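Local structure of SusD-like protein BACOVA_02651 (Bacteroides ovatus, 5E75) at residues Trp55-Phe60 and Ser280-Ser285; Glu243-Met248 and Leu358-Val363; Ser376-Gly381 and Ser400-Asp405; Lys435-Phe440 and Ile486-Glu491. The protein binds polysaccharide at the cell surface and probably captures xyloglucan before it is transported into the periplasm for degradation. All blocks are in the same frame, centred on the assembly; numbering follows the deposited sequence. Where two conformers were deposited one is given.

Contact 1. Residues Trp55-Phe60 and Ser280-Ser285. With EDO (1,2-ethanediol), chain E.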
loop_
_atom_site.group_PDB
_atom_site.type_symbol
_atom_site.label_atom_id
_atom_site.label_comp_id
_atom_site.label_asym_id
_atom_site.label_seq_id
_atom_site.Cartn_x
_atom_site.Cartn_y
_atom_site.Cartn_z
ATOM N N TRP A 55 -8.192 -10.038 17.616
ATOM C CA TRP A 55 -7.466 -9.419 18.726
ATOM C C TRP A 55 -6.573 -8.254 18.321
ATOM O O TRP A 55 -6.252 -7.411 19.155
ATOM C CB TRP A 55 -6.664 -10.472 19.486
ATOM C CG TRP A 55 -7.547 -11.579 19.996
ATOM C CD1 TRP A 55 -8.504 -11.482 20.958
ATOM C CD2 TRP A 55 -7.567 -12.930 19.541
ATOM N NE1 TRP A 55 -9.119 -12.697 21.141
ATOM C CE2 TRP A 55 -8.561 -13.605 20.282
ATOM C CE3 TRP A 55 -6.843 -13.638 18.575
ATOM C CZ2 TRP A 55 -8.844 -14.955 20.093
ATOM C CZ3 TRP A 55 -7.126 -14.978 18.388
ATOM C CH2 TRP A 55 -8.119 -15.623 19.143
ATOM N N ASN A 56 -6.181 -8.198 17.055
ATOM C CA ASN A 56 -5.301 -7.136 16.590
ATOM C C ASN A 56 -5.999 -6.211 15.605
ATOM O O ASN A 56 -6.158 -6.541 14.424
ATOM C CB ASN A 56 -4.023 -7.721 15.995
ATOM C CG ASN A 56 -3.150 -8.368 17.048
ATOM O OD1 ASN A 56 -2.838 -9.554 16.973
ATOM N ND2 ASN A 56 -2.767 -7.591 18.047
ATOM N N TYR A 57 -6.433 -5.069 16.140
ATOM C CA TYR A 57 -7.069 -3.982 15.383
ATOM C C TYR A 57 -8.281 -4.387 14.544
ATOM O O TYR A 57 -8.447 -3.910 13.425
ATOM C CB TYR A 57 -6.030 -3.278 14.502
ATOM C CG TYR A 57 -4.746 -3.016 15.242
ATOM C CD1 TYR A 57 -4.757 -2.379 16.481
ATOM C CD2 TYR A 57 -3.532 -3.446 14.733
ATOM C CE1 TYR A 57 -3.578 -2.151 17.176
ATOM C CE2 TYR A 57 -2.350 -3.219 15.421
ATOM C CZ TYR A 57 -2.389 -2.575 16.642
ATOM O OH TYR A 57 -1.223 -2.345 17.338
ATOM N N PRO A 58 -9.167 -5.234 15.090
ATOM C CA PRO A 58 -10.323 -5.639 14.278
ATOM C C PRO A 58 -11.227 -4.462 13.923
ATOM O O PRO A 58 -11.953 -4.506 12.922
ATOM C CB PRO A 58 -11.061 -6.621 15.191
ATOM C CG PRO A 58 -10.656 -6.247 16.558
ATOM C CD PRO A 58 -9.216 -5.846 16.439
ATOM N N GLN A 59 -11.181 -3.421 14.747
ATOM C CA GLN A 59 -12.039 -2.264 14.533
ATOM C C GLN A 59 -11.792 -1.589 13.184
ATOM O O GLN A 59 -12.690 -0.949 12.652
ATOM C CB GLN A 59 -11.899 -1.235 15.665
ATOM C CG GLN A 59 -10.499 -0.675 15.868
ATOM C CD GLN A 59 -9.634 -1.506 16.802
ATOM O OE1 GLN A 59 -9.936 -2.662 17.090
ATOM N NE2 GLN A 59 -8.553 -0.906 17.289
ATOM N N PHE A 60 -10.585 -1.714 12.644
ATOM C CA PHE A 60 -10.305 -1.152 11.333
ATOM C C PHE A 60 -11.044 -1.883 10.226
ATOM O O PHE A 60 -11.453 -1.282 9.227
ATOM C CB PHE A 60 -8.794 -1.097 11.062
ATOM C CG PHE A 60 -8.136 0.039 11.754
ATOM C CD1 PHE A 60 -7.798 -0.064 13.086
ATOM C CD2 PHE A 60 -7.926 1.252 11.098
ATOM C CE1 PHE A 60 -7.234 1.000 13.745
ATOM C CE2 PHE A 60 -7.360 2.318 11.757
ATOM C CZ PHE A 60 -7.016 2.195 13.071
ATOM N N SER A 280 1.923 -13.210 15.221
ATOM C CA SER A 280 0.775 -12.780 14.418
ATOM C C SER A 280 -0.430 -13.681 14.597
ATOM O O SER A 280 -0.302 -14.902 14.558
ATOM C CB SER A 280 1.124 -12.763 12.933
ATOM O OG SER A 280 0.079 -12.149 12.189
ATOM N N SER A 281 -1.600 -13.067 14.740
ATOM C CA SER A 281 -2.860 -13.794 14.666
ATOM C C SER A 281 -3.704 -13.359 13.455
ATOM O O SER A 281 -4.885 -13.672 13.360
ATOM C CB SER A 281 -3.653 -13.631 15.962
ATOM O OG SER A 281 -3.957 -12.279 16.220
ATOM N N TYR A 282 -3.105 -12.619 12.524
ATOM C CA TYR A 282 -3.812 -12.283 11.291
ATOM C C TYR A 282 -4.044 -13.508 10.413
ATOM O O TYR A 282 -3.182 -14.383 10.276
ATOM C CB TYR A 282 -3.034 -11.256 10.462
ATOM C CG TYR A 282 -2.904 -9.894 11.096
ATOM C CD1 TYR A 282 -4.011 -9.193 11.547
ATOM C CD2 TYR A 282 -1.662 -9.312 11.247
ATOM C CE1 TYR A 282 -3.871 -7.941 12.120
ATOM C CE2 TYR A 282 -1.513 -8.066 11.827
ATOM C CZ TYR A 282 -2.620 -7.391 12.252
ATOM O OH TYR A 282 -2.456 -6.146 12.831
ATOM N N ASN A 283 -5.209 -13.546 9.787
ATOM C CA ASN A 283 -5.475 -14.500 8.716
ATOM C C ASN A 283 -6.134 -13.802 7.541
ATOM O O ASN A 283 -6.987 -12.930 7.741
ATOM C CB ASN A 283 -6.407 -15.613 9.197
ATOM C CG ASN A 283 -5.747 -16.530 10.173
ATOM O OD1 ASN A 283 -4.944 -17.372 9.793
ATOM N ND2 ASN A 283 -6.090 -16.380 11.448
ATOM N N GLY A 284 -5.776 -14.196 6.322
ATOM C CA GLY A 284 -6.459 -13.710 5.133
ATOM C C GLY A 284 -7.960 -13.904 5.308
ATOM O O GLY A 284 -8.402 -14.950 5.809
ATOM N N SER A 285 -8.755 -12.895 4.956
ATOM C CA SER A 285 -10.178 -12.957 5.208
ATOM C C SER A 285 -10.848 -13.928 4.258
ATOM O O SER A 285 -10.333 -14.258 3.201
ATOM C CB SER A 285 -10.821 -11.587 5.093
ATOM O OG SER A 285 -10.792 -11.124 3.757
HETATM C C1 EDO E . -7.017 -6.764 11.060
HETATM O O1 EDO E . -7.846 -7.166 12.192
HETATM C C2 EDO E . -6.219 -5.467 11.260
HETATM O O2 EDO E . -7.032 -4.325 11.016
HETATM O O HOH W 1 -1.841 -10.164 14.542
#
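A surface site occupied by 1,2-ethanediol, probably from the crystallisation liquor, lies where the loop entering helix 58-62 meets the turn before strand 283-284. Two loop carbonyls grip the diol: EDO O1 donates to N56 O (2.9 Å) and EDO O2 to Y57 O (2.8 Å), and S53 N bonds to it as well. The Y282 ring borders the same spot, its CG anti to the carbonyl carbon (chi1 -66°). Y282 CE1 comes within 3.5 Å of EDO C2, while N56 O sits at the ring edge. Further out, Y282 OH meets the edge of the Y57 ring 3.5 Å from CD2, and the two tyrosines cross obliquely. Over the centre of one Y282 face a water donates to N56 OD1 and accepts from S281 N, bridging the segments. S281 OG also lies 3.0 Å from N56 OD1, a weak bond at best, since its stronger partner is the S53 hydroxyl. An alanine at Y282 would remove the ring and would probably loosen both one border of the diol site and the seat of the bridging water. Y282 N donates to S280 OG at 3.2 Å (N-H...O 154°), which defines an ST turn just ahead of the short antiparallel pairing of strands 51-52 and 283-284.

Contact 2. Residues Glu243-Met248 and Leu358-Val363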
loop_
_atom_site.group_PDB
_atom_site.type_symbol
_atom_site.label_atom_id
_atom_site.label_comp_id
_atom_site.label_asym_id
_atom_site.label_seq_id
_atom_site.Cartn_x
_atom_site.Cartn_y
_atom_site.Cartn_z
ATOM N N GLU A 243 10.699 -3.991 -11.409
ATOM C CA GLU A 243 9.278 -3.673 -11.210
ATOM C C GLU A 243 9.062 -2.717 -10.021
ATOM O O GLU A 243 7.990 -2.104 -9.878
ATOM C CB GLU A 243 8.457 -4.968 -11.046
ATOM C CG GLU A 243 6.984 -4.751 -10.769
ATOM C CD GLU A 243 6.137 -5.999 -10.930
ATOM O OE1 GLU A 243 6.652 -7.033 -11.387
ATOM O OE2 GLU A 243 4.949 -5.919 -10.571
ATOM N N SER A 244 10.075 -2.587 -9.172
ATOM C CA SER A 244 9.989 -1.730 -7.997
ATOM C C SER A 244 10.264 -0.281 -8.401
ATOM O O SER A 244 11.434 0.136 -8.534
ATOM C CB SER A 244 11.015 -2.187 -6.957
ATOM O OG SER A 244 10.845 -1.516 -5.719
ATOM N N LEU A 245 9.212 0.505 -8.604
ATOM C CA LEU A 245 9.376 1.903 -9.000
ATOM C C LEU A 245 9.705 2.785 -7.797
ATOM O O LEU A 245 10.509 3.713 -7.903
ATOM C CB LEU A 245 8.122 2.406 -9.723
ATOM C CG LEU A 245 7.894 1.804 -11.117
ATOM C CD1 LEU A 245 6.547 2.164 -11.676
ATOM C CD2 LEU A 245 8.971 2.295 -12.057
ATOM N N LEU A 246 9.112 2.488 -6.645
ATOM C CA LEU A 246 9.368 3.255 -5.436
ATOM C C LEU A 246 9.094 2.356 -4.238
ATOM O O LEU A 246 8.062 1.676 -4.178
ATOM C CB LEU A 246 8.471 4.495 -5.388
ATOM C CG LEU A 246 8.815 5.548 -4.341
ATOM C CD1 LEU A 246 10.215 6.122 -4.586
ATOM C CD2 LEU A 246 7.786 6.659 -4.312
ATOM N N ALA A 247 10.002 2.356 -3.272
ATOM C CA ALA A 247 9.854 1.535 -2.077
ATOM C C ALA A 247 10.611 2.166 -0.932
ATOM O O ALA A 247 11.640 2.834 -1.136
ATOM C CB ALA A 247 10.361 0.132 -2.320
ATOM N N MET A 248 10.115 1.919 0.277
ATOM C CA MET A 248 10.852 2.241 1.487
ATOM C C MET A 248 12.038 1.290 1.601
ATOM O O MET A 248 11.916 0.076 1.456
ATOM C CB MET A 248 9.957 2.118 2.722
ATOM C CG MET A 248 8.674 2.913 2.610
ATOM S SD MET A 248 7.519 2.605 3.959
ATOM C CE MET A 248 5.965 3.136 3.208
ATOM N N LEU A 358 5.186 1.843 -4.914
ATOM C CA LEU A 358 4.666 1.684 -6.270
ATOM C C LEU A 358 5.376 0.572 -7.050
ATOM O O LEU A 358 6.603 0.612 -7.205
ATOM C CB LEU A 358 4.793 2.990 -7.059
ATOM C CG LEU A 358 4.195 2.973 -8.476
ATOM C CD1 LEU A 358 2.674 2.868 -8.408
ATOM C CD2 LEU A 358 4.631 4.204 -9.250
ATOM N N ARG A 359 4.608 -0.404 -7.536
ATOM C CA ARG A 359 5.101 -1.396 -8.482
ATOM C C ARG A 359 4.612 -1.103 -9.904
ATOM O O ARG A 359 3.538 -0.539 -10.107
ATOM C CB ARG A 359 4.629 -2.807 -8.084
ATOM C CG ARG A 359 5.334 -3.362 -6.890
ATOM C CD ARG A 359 5.196 -4.860 -6.780
ATOM N NE ARG A 359 3.914 -5.366 -6.296
ATOM C CZ ARG A 359 3.026 -6.026 -7.034
ATOM N NH1 ARG A 359 3.161 -6.129 -8.352
ATOM N NH2 ARG A 359 1.964 -6.558 -6.449
ATOM N N LEU A 360 5.369 -1.563 -10.894
ATOM C CA LEU A 360 4.968 -1.391 -12.292
ATOM C C LEU A 360 3.589 -1.992 -12.577
ATOM O O LEU A 360 2.819 -1.416 -13.361
ATOM C CB LEU A 360 6.042 -1.973 -13.215
ATOM C CG LEU A 360 5.851 -1.758 -14.712
ATOM C CD1 LEU A 360 5.952 -0.294 -15.097
ATOM C CD2 LEU A 360 6.860 -2.593 -15.464
ATOM N N ALA A 361 3.237 -3.106 -11.933
ATOM C CA ALA A 361 1.925 -3.698 -12.188
ATOM C C ALA A 361 0.794 -2.739 -11.822
ATOM O O ALA A 361 -0.275 -2.799 -12.416
ATOM C CB ALA A 361 1.763 -4.979 -11.435
ATOM N N ASP A 362 1.010 -1.893 -10.823
ATOM C CA ASP A 362 0.025 -0.871 -10.445
ATOM C C ASP A 362 -0.198 0.092 -11.614
ATOM O O ASP A 362 -1.330 0.475 -11.924
ATOM C CB ASP A 362 0.555 -0.142 -9.207
ATOM C CG ASP A 362 -0.495 0.597 -8.428
ATOM O OD1 ASP A 362 -1.516 1.010 -8.989
ATOM O OD2 ASP A 362 -0.276 0.764 -7.211
ATOM N N VAL A 363 0.891 0.505 -12.255
ATOM C CA VAL A 363 0.778 1.417 -13.381
ATOM C C VAL A 363 0.035 0.727 -14.531
ATOM O O VAL A 363 -0.779 1.367 -15.201
ATOM C CB VAL A 363 2.150 1.987 -13.827
ATOM C CG1 VAL A 363 1.967 3.060 -14.863
ATOM C CG2 VAL A 363 2.911 2.550 -12.642
#
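A classic beta bulge interrupts the two-stranded antiparallel sheet of 244-248 and 355-359, just where the second strand passes into helix 360-372. L358 O takes two bonds, from L245 N at 3.0 Å and from L246 N at 3.2 Å, so two residues face one. L358 N returns an almost straight bond to L246 O (3.0 Å, 171°). Past the non-hydrogen-bonded pair S244 and R359, E243 O accepts from L360 N at 2.9 Å, satisfying a backbone N-H in the first turn of the helix. The extended E243 brings OE2 to R359 NH1 at 2.9 Å in a salt bridge; OE2 lies close to the guanidinium plane, whereas NH1 meets it from 35° out of the carboxylate plane. E243 OE1 is paired with R393, and R359 also reaches E414 and E418. An alanine at E243 would remove the carboxylate shared by R359 and R393 and would probably leave these close like charges less well balanced. L245, the extra residue at the bulge, points toward the facing segment and lies alongside L358, CD1 to CD2 at 3.7 Å; its CD1 also meets V363 CG2 at 3.8 Å. This is a buried strand-to-helix junction of the SusD-family region, an antiparallel pair running directly into helix 360-372.

Contact 3. Residues Ser376-Gly381 and Ser400-Asp405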
loop_
_atom_site.group_PDB
_atom_site.type_symbol
_atom_site.label_atom_id
_atom_site.label_comp_id
_atom_site.label_asym_id
_atom_site.label_seq_id
_atom_site.Cartn_x
_atom_site.Cartn_y
_atom_site.Cartn_z
ATOM N N SER A 376 -18.757 1.293 -19.911
ATOM C CA SER A 376 -19.105 0.184 -19.033
ATOM C C SER A 376 -18.158 -0.999 -19.232
ATOM O O SER A 376 -17.994 -1.818 -18.334
ATOM C CB SER A 376 -20.558 -0.235 -19.250
ATOM O OG SER A 376 -20.751 -0.718 -20.563
ATOM N N THR A 377 -17.505 -1.053 -20.394
ATOM C CA THR A 377 -16.568 -2.125 -20.710
ATOM C C THR A 377 -15.429 -1.577 -21.545
ATOM O O THR A 377 -15.585 -0.562 -22.237
ATOM C CB THR A 377 -17.215 -3.263 -21.535
ATOM O OG1 THR A 377 -17.493 -2.795 -22.864
ATOM C CG2 THR A 377 -18.492 -3.756 -20.897
ATOM N N LEU A 378 -14.289 -2.247 -21.457
ATOM C CA LEU A 378 -13.116 -1.975 -22.276
ATOM C C LEU A 378 -12.771 -3.274 -22.984
ATOM O O LEU A 378 -12.520 -4.290 -22.331
ATOM C CB LEU A 378 -11.938 -1.523 -21.399
ATOM C CG LEU A 378 -10.642 -1.209 -22.157
ATOM C CD1 LEU A 378 -10.796 0.036 -22.977
ATOM C CD2 LEU A 378 -9.470 -1.057 -21.190
ATOM N N SER A 379 -12.772 -3.264 -24.318
ATOM C CA SER A 379 -12.582 -4.509 -25.080
ATOM C C SER A 379 -11.500 -4.407 -26.148
ATOM O O SER A 379 -11.336 -5.323 -26.968
ATOM C CB SER A 379 -13.897 -4.953 -25.721
ATOM O OG SER A 379 -14.352 -3.972 -26.616
ATOM N N ASP A 380 -10.743 -3.319 -26.124
ATOM C CA ASP A 380 -9.601 -3.185 -27.014
ATOM C C ASP A 380 -8.605 -2.192 -26.459
ATOM O O ASP A 380 -8.830 -1.602 -25.405
ATOM C CB ASP A 380 -10.038 -2.761 -28.425
ATOM C CG ASP A 380 -10.858 -1.479 -28.437
ATOM O OD1 ASP A 380 -10.672 -0.613 -27.559
ATOM O OD2 ASP A 380 -11.698 -1.326 -29.352
ATOM N N GLY A 381 -7.508 -2.024 -27.178
ATOM C CA GLY A 381 -6.532 -1.008 -26.850
ATOM C C GLY A 381 -5.410 -1.464 -25.940
ATOM O O GLY A 381 -5.402 -2.584 -25.402
ATOM N N SER A 400 -10.993 -10.874 -22.601
ATOM C CA SER A 400 -11.246 -10.205 -23.876
ATOM C C SER A 400 -11.954 -8.875 -23.678
ATOM O O SER A 400 -12.000 -8.052 -24.587
ATOM C CB SER A 400 -12.086 -11.101 -24.796
ATOM O OG SER A 400 -13.273 -11.477 -24.144
ATOM N N SER A 401 -12.511 -8.675 -22.490
ATOM C CA SER A 401 -13.109 -7.397 -22.117
ATOM C C SER A 401 -13.083 -7.281 -20.598
ATOM O O SER A 401 -13.129 -8.292 -19.896
ATOM C CB SER A 401 -14.541 -7.307 -22.638
ATOM O OG SER A 401 -15.395 -8.160 -21.917
ATOM N N ILE A 402 -12.979 -6.051 -20.092
ATOM C CA ILE A 402 -13.001 -5.819 -18.653
ATOM C C ILE A 402 -13.986 -4.737 -18.279
ATOM O O ILE A 402 -14.270 -3.823 -19.073
ATOM C CB ILE A 402 -11.601 -5.446 -18.087
ATOM C CG1 ILE A 402 -11.050 -4.166 -18.716
ATOM C CG2 ILE A 402 -10.628 -6.597 -18.305
ATOM C CD1 ILE A 402 -9.697 -3.719 -18.141
ATOM N N THR A 403 -14.503 -4.862 -17.062
ATOM C CA THR A 403 -15.329 -3.850 -16.437
ATOM C C THR A 403 -14.627 -3.343 -15.170
ATOM O O THR A 403 -13.568 -3.857 -14.772
ATOM C CB THR A 403 -16.679 -4.418 -15.995
ATOM O OG1 THR A 403 -16.478 -5.326 -14.906
ATOM C CG2 THR A 403 -17.396 -5.157 -17.139
ATOM N N LEU A 404 -15.219 -2.348 -14.522
ATOM C CA LEU A 404 -14.672 -1.855 -13.266
ATOM C C LEU A 404 -14.626 -2.997 -12.237
ATOM O O LEU A 404 -13.684 -3.090 -11.443
ATOM C CB LEU A 404 -15.474 -0.664 -12.749
ATOM C CG LEU A 404 -14.929 -0.038 -11.458
ATOM C CD1 LEU A 404 -13.528 0.551 -11.654
ATOM C CD2 LEU A 404 -15.895 1.005 -10.925
ATOM N N ASP A 405 -15.618 -3.881 -12.239
ATOM C CA ASP A 405 -15.605 -4.999 -11.306
ATOM C C ASP A 405 -14.404 -5.918 -11.521
ATOM O O ASP A 405 -13.834 -6.439 -10.555
ATOM C CB ASP A 405 -16.906 -5.802 -11.407
ATOM C CG ASP A 405 -18.094 -5.064 -10.837
ATOM O OD1 ASP A 405 -17.919 -4.183 -9.967
ATOM O OD2 ASP A 405 -19.227 -5.383 -11.268
HETATM O O HOH W 2 -17.469 -0.901 -15.652
#
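L378 holds CG anti to its backbone N (chi1 180°), whereas I402 turns CG1 into the crowded position between backbone N and carbonyl carbon (chi1 60°); with these torsions the two side chains lie side by side and point the same way. They touch at L378 CB and I402 CG1, 3.9 Å apart, and again near their tips, where L378 CD2 and I402 CD1 are separated by 4.1 Å. The backbones beneath form a single antiparallel bridge, a hydrogen-bonded pair: L378 N donates to I402 O at 2.9 Å, and I402 N returns an equally short bond to L378 O. The end-to-end directions of the touching parts, 162° apart, agree with this. Each acceptor also receives a CA-H...O contact, T377 CA to I402 O at 3.3 Å and S401 CA to L378 O at 3.2 Å. On the opposite side from the two aliphatic chains stand small hydroxyl residues. There S379 CB meets S401 CB at 3.9 Å, while T403 CG2, set beside its backbone N, packs 3.6 Å from S376 O. T403 occupies the N-cap position of helix 404-415, and a water accepts from L404 N in the first turn and donates to S376 O, tying the helix start to the facing loop. The bridge thus pairs the loop before helix 382-393 with the segment after it that leads into helix 404-415. L378 and I402 share L384 of helix 382-393, with F387 beside I402; L378 also packs on C371 and L372 of helix 360-372, and L404 on W428 and Y431 of helix 421-431.

Contact 4. Residues Lys435-Phe440 and Ile486-Glu491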
loop_
_atom_site.group_PDB
_atom_site.type_symbol
_atom_site.label_atom_id
_atom_site.label_comp_id
_atom_site.label_asym_id
_atom_site.label_seq_id
_atom_site.Cartn_x
_atom_site.Cartn_y
_atom_site.Cartn_z
ATOM N N LYS A 435 -22.326 2.243 -4.795
ATOM C CA LYS A 435 -21.760 0.954 -5.175
ATOM C C LYS A 435 -20.786 0.461 -4.103
ATOM O O LYS A 435 -20.810 -0.704 -3.702
ATOM C CB LYS A 435 -21.016 1.062 -6.507
ATOM C CG LYS A 435 -20.265 -0.207 -6.921
ATOM C CD LYS A 435 -19.363 0.033 -8.127
ATOM C CE LYS A 435 -18.655 -1.241 -8.570
ATOM N NZ LYS A 435 -19.637 -2.251 -9.058
ATOM N N MET A 436 -19.872 1.320 -3.679
ATOM C CA MET A 436 -18.852 0.855 -2.753
ATOM C C MET A 436 -19.355 0.595 -1.336
ATOM O O MET A 436 -18.859 -0.298 -0.675
ATOM C CB MET A 436 -17.657 1.812 -2.734
ATOM C CG MET A 436 -16.928 1.890 -4.068
ATOM S SD MET A 436 -16.532 0.303 -4.831
ATOM C CE MET A 436 -15.480 -0.442 -3.600
ATOM N N LEU A 437 -20.343 1.344 -0.857
ATOM C CA LEU A 437 -20.926 1.019 0.436
ATOM C C LEU A 437 -21.581 -0.364 0.373
ATOM O O LEU A 437 -21.467 -1.159 1.305
ATOM C CB LEU A 437 -21.936 2.082 0.862
ATOM C CG LEU A 437 -21.318 3.430 1.257
ATOM C CD1 LEU A 437 -22.432 4.453 1.477
ATOM C CD2 LEU A 437 -20.424 3.322 2.477
ATOM N N ASN A 438 -22.263 -0.663 -0.727
ATOM C CA ASN A 438 -22.855 -1.993 -0.886
ATOM C C ASN A 438 -21.763 -3.058 -0.925
ATOM O O ASN A 438 -21.874 -4.108 -0.293
ATOM C CB ASN A 438 -23.697 -2.041 -2.158
ATOM C CG ASN A 438 -24.285 -3.409 -2.409
ATOM O OD1 ASN A 438 -23.779 -4.176 -3.228
ATOM N ND2 ASN A 438 -25.344 -3.731 -1.685
ATOM N N TYR A 439 -20.676 -2.754 -1.637
ATOM C CA TYR A 439 -19.519 -3.645 -1.690
ATOM C C TYR A 439 -18.990 -3.910 -0.265
ATOM O O TYR A 439 -18.828 -5.052 0.147
ATOM C CB TYR A 439 -18.429 -3.019 -2.577
ATOM C CG TYR A 439 -17.244 -3.920 -2.883
ATOM C CD1 TYR A 439 -16.272 -4.182 -1.918
ATOM C CD2 TYR A 439 -17.086 -4.485 -4.139
ATOM C CE1 TYR A 439 -15.201 -5.011 -2.188
ATOM C CE2 TYR A 439 -16.003 -5.303 -4.421
ATOM C CZ TYR A 439 -15.067 -5.557 -3.443
ATOM O OH TYR A 439 -13.994 -6.363 -3.708
ATOM N N PHE A 440 -18.725 -2.856 0.504
ATOM C CA PHE A 440 -18.139 -3.034 1.841
ATOM C C PHE A 440 -19.049 -3.858 2.757
ATOM O O PHE A 440 -18.567 -4.682 3.534
ATOM C CB PHE A 440 -17.846 -1.680 2.504
ATOM C CG PHE A 440 -16.909 -0.790 1.739
ATOM C CD1 PHE A 440 -15.893 -1.294 0.953
ATOM C CD2 PHE A 440 -17.068 0.575 1.813
ATOM C CE1 PHE A 440 -15.053 -0.439 0.252
ATOM C CE2 PHE A 440 -16.237 1.425 1.125
ATOM C CZ PHE A 440 -15.248 0.923 0.334
ATOM N N ILE A 486 -21.724 -3.847 11.855
ATOM C CA ILE A 486 -22.120 -2.467 11.651
ATOM C C ILE A 486 -22.591 -2.314 10.211
ATOM O O ILE A 486 -21.971 -2.871 9.309
ATOM C CB ILE A 486 -20.907 -1.533 11.956
ATOM C CG1 ILE A 486 -20.948 -1.109 13.424
ATOM C CG2 ILE A 486 -20.866 -0.297 11.062
ATOM C CD1 ILE A 486 -20.811 -2.261 14.384
ATOM N N ASN A 487 -23.693 -1.589 10.001
ATOM C CA ASN A 487 -24.077 -1.145 8.664
ATOM C C ASN A 487 -23.143 -0.004 8.256
ATOM O O ASN A 487 -23.158 1.081 8.841
ATOM C CB ASN A 487 -25.542 -0.686 8.633
ATOM C CG ASN A 487 -25.928 -0.057 7.323
ATOM O OD1 ASN A 487 -25.720 -0.635 6.269
ATOM N ND2 ASN A 487 -26.494 1.140 7.384
ATOM N N ILE A 488 -22.302 -0.269 7.270
ATOM C CA ILE A 488 -21.255 0.672 6.882
ATOM C C ILE A 488 -21.890 1.751 6.029
ATOM O O ILE A 488 -22.541 1.461 5.016
ATOM C CB ILE A 488 -20.133 -0.055 6.120
ATOM C CG1 ILE A 488 -19.577 -1.186 6.993
ATOM C CG2 ILE A 488 -19.018 0.917 5.751
ATOM C CD1 ILE A 488 -18.812 -2.252 6.227
ATOM N N GLU A 489 -21.689 2.994 6.452
ATOM C CA GLU A 489 -22.270 4.161 5.807
ATOM C C GLU A 489 -21.195 5.155 5.382
ATOM O O GLU A 489 -20.027 5.000 5.734
ATOM C CB GLU A 489 -23.238 4.834 6.778
ATOM C CG GLU A 489 -24.454 3.979 7.121
ATOM C CD GLU A 489 -25.397 4.695 8.057
ATOM O OE1 GLU A 489 -24.957 5.049 9.160
ATOM O OE2 GLU A 489 -26.572 4.918 7.678
ATOM N N ALA A 490 -21.596 6.187 4.651
ATOM C CA ALA A 490 -20.645 7.169 4.145
ATOM C C ALA A 490 -19.795 7.772 5.262
ATOM O O ALA A 490 -18.580 7.947 5.098
ATOM C CB ALA A 490 -21.379 8.270 3.395
ATOM N N GLU A 491 -20.414 8.077 6.400
ATOM C CA GLU A 491 -19.710 8.715 7.505
ATOM C C GLU A 491 -18.624 7.824 8.117
ATOM O O GLU A 491 -17.739 8.316 8.812
ATOM C CB GLU A 491 -20.689 9.138 8.614
ATOM C CG GLU A 491 -21.665 10.262 8.253
ATOM C CD GLU A 491 -22.691 9.894 7.175
ATOM O OE1 GLU A 491 -23.134 8.711 7.075
ATOM O OE2 GLU A 491 -23.060 10.818 6.414
#
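L437 points toward the facing segment and lays both methyls along the E489-A490 peptide link. CG is anti to the carbonyl carbon (chi1 -71°), and the fork puts CD2 3.5 Å from E489 C and CD1 3.7 Å from A490 N. One turn along the helix, F440 starts toward I488 but its ring leads away, so CB does the touching: I488 CD1 lies 3.9 Å from it. The same methyl comes to 3.6 Å from F440 O, at the helix backbone. I488 CG2, anti to its own backbone N, meets the F440 ring obliquely and stands 4.3 Å from L437 CD2, closing the apolar group between the two helix residues. The other methyl, L437 CD1, is 4.4 Å from A490 CB. No hydrogen bond crosses between the segments, so van der Waals contact alone joins them directly. Just beyond the segment, N441 of the same helix accepts from I488 N, and D492 accepts from E489 N, while I493 packs on L437, F440 and I488. E489 sets off away from the helix, and its side chain lies about 4 Å from a magnesium ion at the nearest atoms. This is the apolar flank of helix 433-441 docked on the extended approach to the short helix 490-493.

Contact 2 is the buried one, its centre about 10 Å from the centre of the chain, and combines backbone bonds, a salt bridge and leucine packing. Contact 1 lies at the surface and is wetter, with a bridging water and a weak hydroxyl bond between its segments and a diol bound beside them. Contacts 3 and 4 are partly buried: the first rests on a two-bond bridge, the second on van der Waals contacts of aliphatic groups with side chains and backbone. Helix 360-372 starts in contact 2, and its other end packs beside contact 3. Only contacts 3 and 4 meet, through the salt bridge of D405 OD1 with K435 NZ (2.7 Å), which links helices 404-415 and 433-441.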